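Local coordinates for prohead core protein protease (Enterobacteria phage T4, PDB 5JBL) that is a serine protease of the prohead inner core that, once activated by self-cleavage, processes many prohead proteins and so frees space for the phage genome, at residues 75-78 against 79-82; 87-90 against 91-95; 144-147 against 148-152. The protein carries 3 engineered substitutions. All blocks are in the same frame, centred on the assembly; numbering follows the deposited sequence.

How the contacts relate
Contacts 1 and 2 lie in series on the same helix, 78-93: contact 1 is its start, where the chain leaves strand 74-75, and contact 2 its last turns. Their centres are 18 Å apart and their nearest atoms about 5 Å. Contact 3, on the separate helix 142-151, lies across the chain's centre from contact 1, about 33 Å centre to centre, and about 27 Å from contact 2. None contains the catalytic position A159, an engineered residue, but side chains of all three come within about 10 to 12 Å of its side chain: Y76, Y88 and L146. Contact 3 falls in the homomultimerization region; contact 2 also meets another subunit.

Contact 1: 75-78 against 79-82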
loop_
_atom_site.group_PDB
_atom_site.type_symbol
_atom_site.label_atom_id
_atom_site.label_comp_id
_atom_site.label_asym_id
_atom_site.label_seq_id
_atom_site.Cartn_x
_atom_site.Cartn_y
_atom_site.Cartn_z
ATOM N N LEU C 75 20.873 31.214 -5.246
ATOM C CA LEU C 75 21.417 31.360 -6.585
ATOM C C LEU C 75 22.527 30.338 -6.763
ATOM O O LEU C 75 23.435 30.255 -5.924
ATOM C CB LEU C 75 21.951 32.785 -6.805
ATOM C CG LEU C 75 22.504 33.149 -8.190
ATOM C CD1 LEU C 75 22.248 34.616 -8.472
ATOM C CD2 LEU C 75 23.997 32.861 -8.313
ATOM N N TYR C 76 22.470 29.582 -7.872
ATOM C CA TYR C 76 23.513 28.625 -8.204
ATOM C C TYR C 76 24.440 29.240 -9.245
ATOM O O TYR C 76 24.016 29.433 -10.391
ATOM C CB TYR C 76 22.904 27.325 -8.735
ATOM C CG TYR C 76 22.252 26.475 -7.675
ATOM C CD1 TYR C 76 21.060 26.867 -7.075
ATOM C CD2 TYR C 76 22.832 25.283 -7.268
ATOM C CE1 TYR C 76 20.470 26.096 -6.088
ATOM C CE2 TYR C 76 22.254 24.511 -6.299
ATOM C CZ TYR C 76 21.076 24.911 -5.716
ATOM O OH TYR C 76 20.534 24.111 -4.744
ATOM N N PRO C 77 25.688 29.572 -8.914
ATOM C CA PRO C 77 26.599 30.119 -9.935
ATOM C C PRO C 77 26.837 29.120 -11.060
ATOM O O PRO C 77 26.861 27.905 -10.841
ATOM C CB PRO C 77 27.886 30.407 -9.147
ATOM C CG PRO C 77 27.420 30.595 -7.710
ATOM C CD PRO C 77 26.275 29.608 -7.562
ATOM N N LYS C 78 27.028 29.643 -12.282
ATOM C CA LYS C 78 27.020 28.762 -13.452
ATOM C C LYS C 78 28.152 27.740 -13.407
ATOM O O LYS C 78 27.942 26.558 -13.713
ATOM C CB LYS C 78 27.097 29.563 -14.750
ATOM C CG LYS C 78 26.895 28.641 -15.953
ATOM C CD LYS C 78 26.605 29.363 -17.247
ATOM C CE LYS C 78 26.189 28.374 -18.326
ATOM N NZ LYS C 78 26.221 28.997 -19.676
ATOM N N ARG C 79 29.355 28.173 -13.034
ATOM C CA ARG C 79 30.494 27.261 -12.990
ATOM C C ARG C 79 30.251 26.125 -11.997
ATOM O O ARG C 79 30.627 24.971 -12.248
ATOM C CB ARG C 79 31.758 28.050 -12.638
ATOM C CG ARG C 79 33.076 27.296 -12.688
ATOM C CD ARG C 79 34.248 28.272 -12.509
ATOM N NE ARG C 79 35.479 27.601 -12.098
ATOM C CZ ARG C 79 36.620 28.229 -11.824
ATOM N NH1 ARG C 79 36.697 29.551 -11.917
ATOM N NH2 ARG C 79 37.688 27.532 -11.455
ATOM N N ILE C 80 29.603 26.433 -10.874
ATOM C CA ILE C 80 29.371 25.420 -9.848
ATOM C C ILE C 80 28.321 24.418 -10.299
ATOM O O ILE C 80 28.473 23.205 -10.096
ATOM C CB ILE C 80 28.978 26.107 -8.526
ATOM C CG1 ILE C 80 30.181 26.902 -8.001
ATOM C CG2 ILE C 80 28.433 25.096 -7.515
ATOM C CD1 ILE C 80 29.900 27.784 -6.820
ATOM N N LEU C 81 27.236 24.900 -10.914
ATOM C CA LEU C 81 26.203 23.978 -11.379
ATOM C C LEU C 81 26.669 23.186 -12.592
ATOM O O LEU C 81 26.235 22.041 -12.782
ATOM C CB LEU C 81 24.912 24.723 -11.713
ATOM C CG LEU C 81 23.646 23.879 -11.856
ATOM C CD1 LEU C 81 23.311 23.054 -10.593
ATOM C CD2 LEU C 81 22.494 24.751 -12.259
ATOM N N GLU C 82 27.522 23.780 -13.433
ATOM C CA GLU C 82 28.086 23.038 -14.558
ATOM C C GLU C 82 28.862 21.825 -14.073
ATOM O O GLU C 82 28.727 20.727 -14.626
ATOM C CB GLU C 82 28.997 23.940 -15.383
ATOM C CG GLU C 82 28.274 24.755 -16.406
ATOM C CD GLU C 82 29.209 25.690 -17.129
ATOM O OE1 GLU C 82 30.338 25.876 -16.640
ATOM O OE2 GLU C 82 28.807 26.249 -18.168
#
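The Y76 ring meets L81 obliquely, with ring atom CD2 4.0 Å from methyl CD1 of L81. F180 packs against the same ring in an edge-to-face arrangement, and the Y76 hydroxyl hydrogen-bonds to the carboxylate of E28, on the N-terminal side of an inferred autolysis site. The P77 ring lies beside I80, both side chains pointing the same way; CG of P77 is 3.9 Å from CD1 of I80. That methyl also lies near CB and CD of the proline, so it packs along the ring rather than against a single atom. P77 is the N-cap of helix 78-93 in a strand-to-helix connection, and its carbonyl starts the helical bonding. L81 N bonds to P77 O at 3.0 Å, while I80 N makes a weak bond to the same oxygen. One residue on, E82 N bonds to K78 O at 2.8 Å. The extended K78 chain, its CG anti to the backbone N (chi1 -172°), crosses the E82 side chain, bringing methylene CE within 3.4 Å of carboxylate OE2. K78 NZ stays 4.1 Å from that oxygen, beyond salt-bridge range, and instead hydrogen-bonds to the carbonyl of G126, while W124 of strand 115-125 touches the side chains of K78, L81 and E82.

Contact 2: 87-90 against 91-95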
loop_
_atom_site.group_PDB
_atom_site.type_symbol
_atom_site.label_atom_id
_atom_site.label_comp_id
_atom_site.label_asym_id
_atom_site.label_seq_id
_atom_site.Cartn_x
_atom_site.Cartn_y
_atom_site.Cartn_z
ATOM N N ASP C 87 29.087 15.890 -13.221
ATOM C CA ASP C 87 29.319 14.725 -12.376
ATOM C C ASP C 87 28.065 13.875 -12.252
ATOM O O ASP C 87 28.138 12.643 -12.247
ATOM C CB ASP C 87 29.799 15.175 -10.995
ATOM C CG ASP C 87 31.243 15.678 -11.006
ATOM O OD1 ASP C 87 31.973 15.397 -11.989
ATOM O OD2 ASP C 87 31.645 16.354 -10.026
ATOM N N TYR C 88 26.903 14.518 -12.148
ATOM C CA TYR C 88 25.655 13.779 -12.047
ATOM C C TYR C 88 25.353 13.028 -13.340
ATOM O O TYR C 88 24.863 11.887 -13.303
ATOM C CB TYR C 88 24.532 14.751 -11.683
ATOM C CG TYR C 88 23.162 14.130 -11.597
ATOM C CD1 TYR C 88 22.288 14.191 -12.677
ATOM C CD2 TYR C 88 22.744 13.479 -10.446
ATOM C CE1 TYR C 88 21.019 13.619 -12.609
ATOM C CE2 TYR C 88 21.486 12.918 -10.370
ATOM C CZ TYR C 88 20.623 12.997 -11.458
ATOM O OH TYR C 88 19.342 12.456 -11.376
ATOM N N ILE C 89 25.632 13.648 -14.494
ATOM C CA ILE C 89 25.472 12.947 -15.770
ATOM C C ILE C 89 26.384 11.730 -15.819
ATOM O O ILE C 89 25.965 10.634 -16.206
ATOM C CB ILE C 89 25.736 13.892 -16.958
ATOM C CG1 ILE C 89 24.608 14.928 -17.094
ATOM C CG2 ILE C 89 25.893 13.095 -18.254
ATOM C CD1 ILE C 89 24.921 16.085 -18.072
ATOM N N ASN C 90 27.644 11.895 -15.410
ATOM C CA ASN C 90 28.573 10.768 -15.468
ATOM C C ASN C 90 28.245 9.697 -14.434
ATOM O O ASN C 90 28.395 8.499 -14.707
ATOM C CB ASN C 90 30.003 11.255 -15.281
ATOM C CG ASN C 90 30.527 11.978 -16.495
ATOM O OD1 ASN C 90 30.086 11.716 -17.616
ATOM N ND2 ASN C 90 31.471 12.890 -16.287
ATOM N N GLU C 91 27.840 10.106 -13.236
ATOM C CA GLU C 91 27.637 9.155 -12.153
ATOM C C GLU C 91 26.257 8.505 -12.179
ATOM O O GLU C 91 26.117 7.352 -11.760
ATOM C CB GLU C 91 27.852 9.859 -10.816
ATOM C CG GLU C 91 29.320 10.161 -10.523
ATOM C CD GLU C 91 29.502 11.202 -9.424
ATOM O OE1 GLU C 91 30.472 11.989 -9.504
ATOM O OE2 GLU C 91 28.677 11.238 -8.486
ATOM N N GLN C 92 25.232 9.198 -12.662
ATOM C CA GLN C 92 23.881 8.656 -12.543
ATOM C C GLN C 92 23.152 8.532 -13.871
ATOM O O GLN C 92 22.548 7.482 -14.143
ATOM C CB GLN C 92 23.057 9.509 -11.577
ATOM C CG GLN C 92 23.532 9.439 -10.133
ATOM C CD GLN C 92 22.433 9.803 -9.151
ATOM O OE1 GLN C 92 21.268 9.429 -9.340
ATOM N NE2 GLN C 92 22.791 10.543 -8.099
ATOM N N VAL C 93 23.170 9.566 -14.711
ATOM C CA VAL C 93 22.366 9.516 -15.934
ATOM C C VAL C 93 22.901 8.450 -16.883
ATOM O O VAL C 93 22.168 7.541 -17.293
ATOM C CB VAL C 93 22.323 10.898 -16.610
ATOM C CG1 VAL C 93 21.503 10.825 -17.903
ATOM C CG2 VAL C 93 21.737 11.941 -15.644
ATOM N N LEU C 94 24.197 8.521 -17.220
ATOM C CA LEU C 94 24.778 7.584 -18.176
ATOM C C LEU C 94 24.889 6.165 -17.621
ATOM O O LEU C 94 25.011 5.209 -18.400
ATOM C CB LEU C 94 26.157 8.096 -18.623
ATOM C CG LEU C 94 26.059 9.416 -19.398
ATOM C CD1 LEU C 94 27.435 9.935 -19.861
ATOM C CD2 LEU C 94 25.084 9.259 -20.580
ATOM N N THR C 95 24.888 6.002 -16.301
ATOM C CA THR C 95 24.915 4.675 -15.690
ATOM C C THR C 95 23.520 4.104 -15.467
ATOM O O THR C 95 23.397 2.999 -14.914
ATOM C CB THR C 95 25.666 4.728 -14.356
ATOM O OG1 THR C 95 24.979 5.618 -13.471
ATOM C CG2 THR C 95 27.097 5.248 -14.565
HETATM O O HOH W 1 18.904 10.698 -9.325
#
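Q92 CB lies over one face of the Y88 ring in the last turns of helix 78-93, which widen into a pi-type turn at 91-93. This CH-pi contact puts CB of Q92 4.2 Å from the centroid of the Y88 ring, offset toward the rim. Farther along the side chain, Q92 CD comes within 3.5 Å of Y88 CE2, and amide and ring planes are inclined by 53°. A chi1 of 178° swings the tyrosine ring along the helix toward Q92 and V93, whose CG2 approaches obliquely, 3.5 Å from Y88 CE1. A water in plane at the ring's edge lies 2.7 Å from both Y88 OH and Q92 OE1 and may bridge them. Outside the helix, Y88 OH bonds to the amide of G185 and Q92 NE2 to the carbonyl of T183, and W190 of a neighbouring subunit packs on Q92. E91 runs beside D87, their carboxylate planes 19° apart, and its OE1 rests against the D87 CB. D87 OD1 and E91 OE1, 4.5 Å apart, would repel mildly, but D87 OD1 also has a long, weak ion pair with K83. The wider turn is evident in the backbone: Y88 O accepts from both Q92 N and V93 N, and L94 N bonds to I89 O, five residues back, at 2.9 Å. T95 OG1 turns back to donate to E91 O at 2.7 Å, from above the carbonyl plane.

Contact 3: 144-147 against 148-152; sequences DKLA and ANIRA
K145 NZ donates to N149 OD1 at 2.9 Å, in the plane of the amide carbonyl and on a lone pair, one turn along helix 142-151. This helix lies in the homomultimerization region, and a neighbouring subunit shares the pair: its D139 forms a salt bridge with K145 NZ, its A115 carbonyl accepts from the same nitrogen, and its P112 O accepts from N149 ND2. Both groups of the asparagine amide are thus engaged. The bends of the lysine chain at chi2 (69°) and chi4 carry NZ across to the asparagine one turn on. Beneath this pair the backbone is regular: N149 N bonds to K145 O at 2.9 Å, and A148 N, I150 N and R151 N likewise take the carbonyls of D144, L146 and A147. R151 slants back toward A147, its NH1 3.7 Å from A147 CB; E137 and D38 of the same chain form salt bridges with the guanidinium, and D144 accepts the backbone amides of G138 and H140. Nearer the R151 backbone, CG lies 3.3 Å from A147 O. On the face turned to the chain's interior, L146 and I150 pack side chain against side chain and on the sheet strands behind them, where L146 touches I117 and I150 touches I59. Between the two, methyl CD1 of L146 is 3.6 Å from methyl CD1 of I150.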
loop_
_atom_site.group_PDB
_atom_site.type_symbol
_atom_site.label_atom_id
_atom_site.label_comp_id
_atom_site.label_asym_id
_atom_site.label_seq_id
_atom_site.Cartn_x
_atom_site.Cartn_y
_atom_site.Cartn_z
ATOM N N ASP C 144 3.119 4.712 -11.532
ATOM C CA ASP C 144 1.744 4.666 -12.024
ATOM C C ASP C 144 0.910 5.792 -11.449
ATOM O O ASP C 144 0.008 6.292 -12.126
ATOM C CB ASP C 144 1.093 3.322 -11.677
ATOM C CG ASP C 144 1.425 2.235 -12.674
ATOM O OD1 ASP C 144 1.813 2.569 -13.831
ATOM O OD2 ASP C 144 1.267 1.039 -12.311
ATOM N N LYS C 145 1.181 6.195 -10.204
ATOM C CA LYS C 145 0.452 7.317 -9.624
ATOM C C LYS C 145 0.767 8.599 -10.377
ATOM O O LYS C 145 -0.139 9.372 -10.716
ATOM C CB LYS C 145 0.800 7.468 -8.138
ATOM C CG LYS C 145 0.089 8.616 -7.411
ATOM C CD LYS C 145 -1.377 8.334 -7.265
ATOM C CE LYS C 145 -2.126 9.455 -6.585
ATOM N NZ LYS C 145 -3.325 9.741 -7.417
ATOM N N LEU C 146 2.056 8.859 -10.615
ATOM C CA LEU C 146 2.445 10.030 -11.398
ATOM C C LEU C 146 1.822 9.986 -12.791
ATOM O O LEU C 146 1.241 10.975 -13.256
ATOM C CB LEU C 146 3.966 10.109 -11.483
ATOM C CG LEU C 146 4.567 11.177 -12.399
ATOM C CD1 LEU C 146 4.113 12.588 -12.007
ATOM C CD2 LEU C 146 6.071 11.054 -12.295
ATOM N N ALA C 147 1.904 8.835 -13.467
ATOM C CA ALA C 147 1.346 8.736 -14.817
ATOM C C ALA C 147 -0.151 9.011 -14.820
ATOM O O ALA C 147 -0.669 9.712 -15.701
ATOM C CB ALA C 147 1.631 7.340 -15.407
ATOM N N ALA C 148 -0.874 8.471 -13.836
ATOM C CA ALA C 148 -2.314 8.673 -13.820
ATOM C C ALA C 148 -2.675 10.116 -13.491
ATOM O O ALA C 148 -3.649 10.651 -14.039
ATOM C CB ALA C 148 -2.969 7.713 -12.828
ATOM N N ASN C 149 -1.946 10.745 -12.561
ATOM C CA ASN C 149 -2.164 12.164 -12.297
ATOM C C ASN C 149 -1.979 12.973 -13.572
ATOM O O ASN C 149 -2.783 13.857 -13.892
ATOM C CB ASN C 149 -1.182 12.687 -11.237
ATOM C CG ASN C 149 -1.488 12.230 -9.815
ATOM O OD1 ASN C 149 -2.375 11.410 -9.561
ATOM N ND2 ASN C 149 -0.726 12.779 -8.861
ATOM N N ILE C 150 -0.887 12.710 -14.291
ATOM C CA ILE C 150 -0.610 13.428 -15.533
ATOM C C ILE C 150 -1.703 13.171 -16.563
ATOM O O ILE C 150 -2.155 14.096 -17.250
ATOM C CB ILE C 150 0.781 13.032 -16.076
ATOM C CG1 ILE C 150 1.885 13.659 -15.225
ATOM C CG2 ILE C 150 0.933 13.451 -17.507
ATOM C CD1 ILE C 150 3.291 13.080 -15.514
ATOM N N ARG C 151 -2.150 11.914 -16.699
ATOM C CA ARG C 151 -3.176 11.666 -17.700
ATOM C C ARG C 151 -4.519 12.247 -17.291
ATOM O O ARG C 151 -5.354 12.515 -18.164
ATOM C CB ARG C 151 -3.298 10.170 -18.005
ATOM C CG ARG C 151 -2.054 9.678 -18.731
ATOM C CD ARG C 151 -2.135 8.271 -19.241
ATOM N NE ARG C 151 -0.904 7.968 -19.960
ATOM C CZ ARG C 151 0.017 7.100 -19.559
ATOM N NH1 ARG C 151 -0.159 6.406 -18.449
ATOM N NH2 ARG C 151 1.111 6.904 -20.293
ATOM N N ALA C 152 -4.729 12.498 -16.002
ATOM C CA ALA C 152 -5.921 13.231 -15.609
ATOM C C ALA C 152 -5.775 14.725 -15.844
ATOM O O ALA C 152 -6.749 15.461 -15.694
ATOM C CB ALA C 152 -6.246 12.947 -14.134
#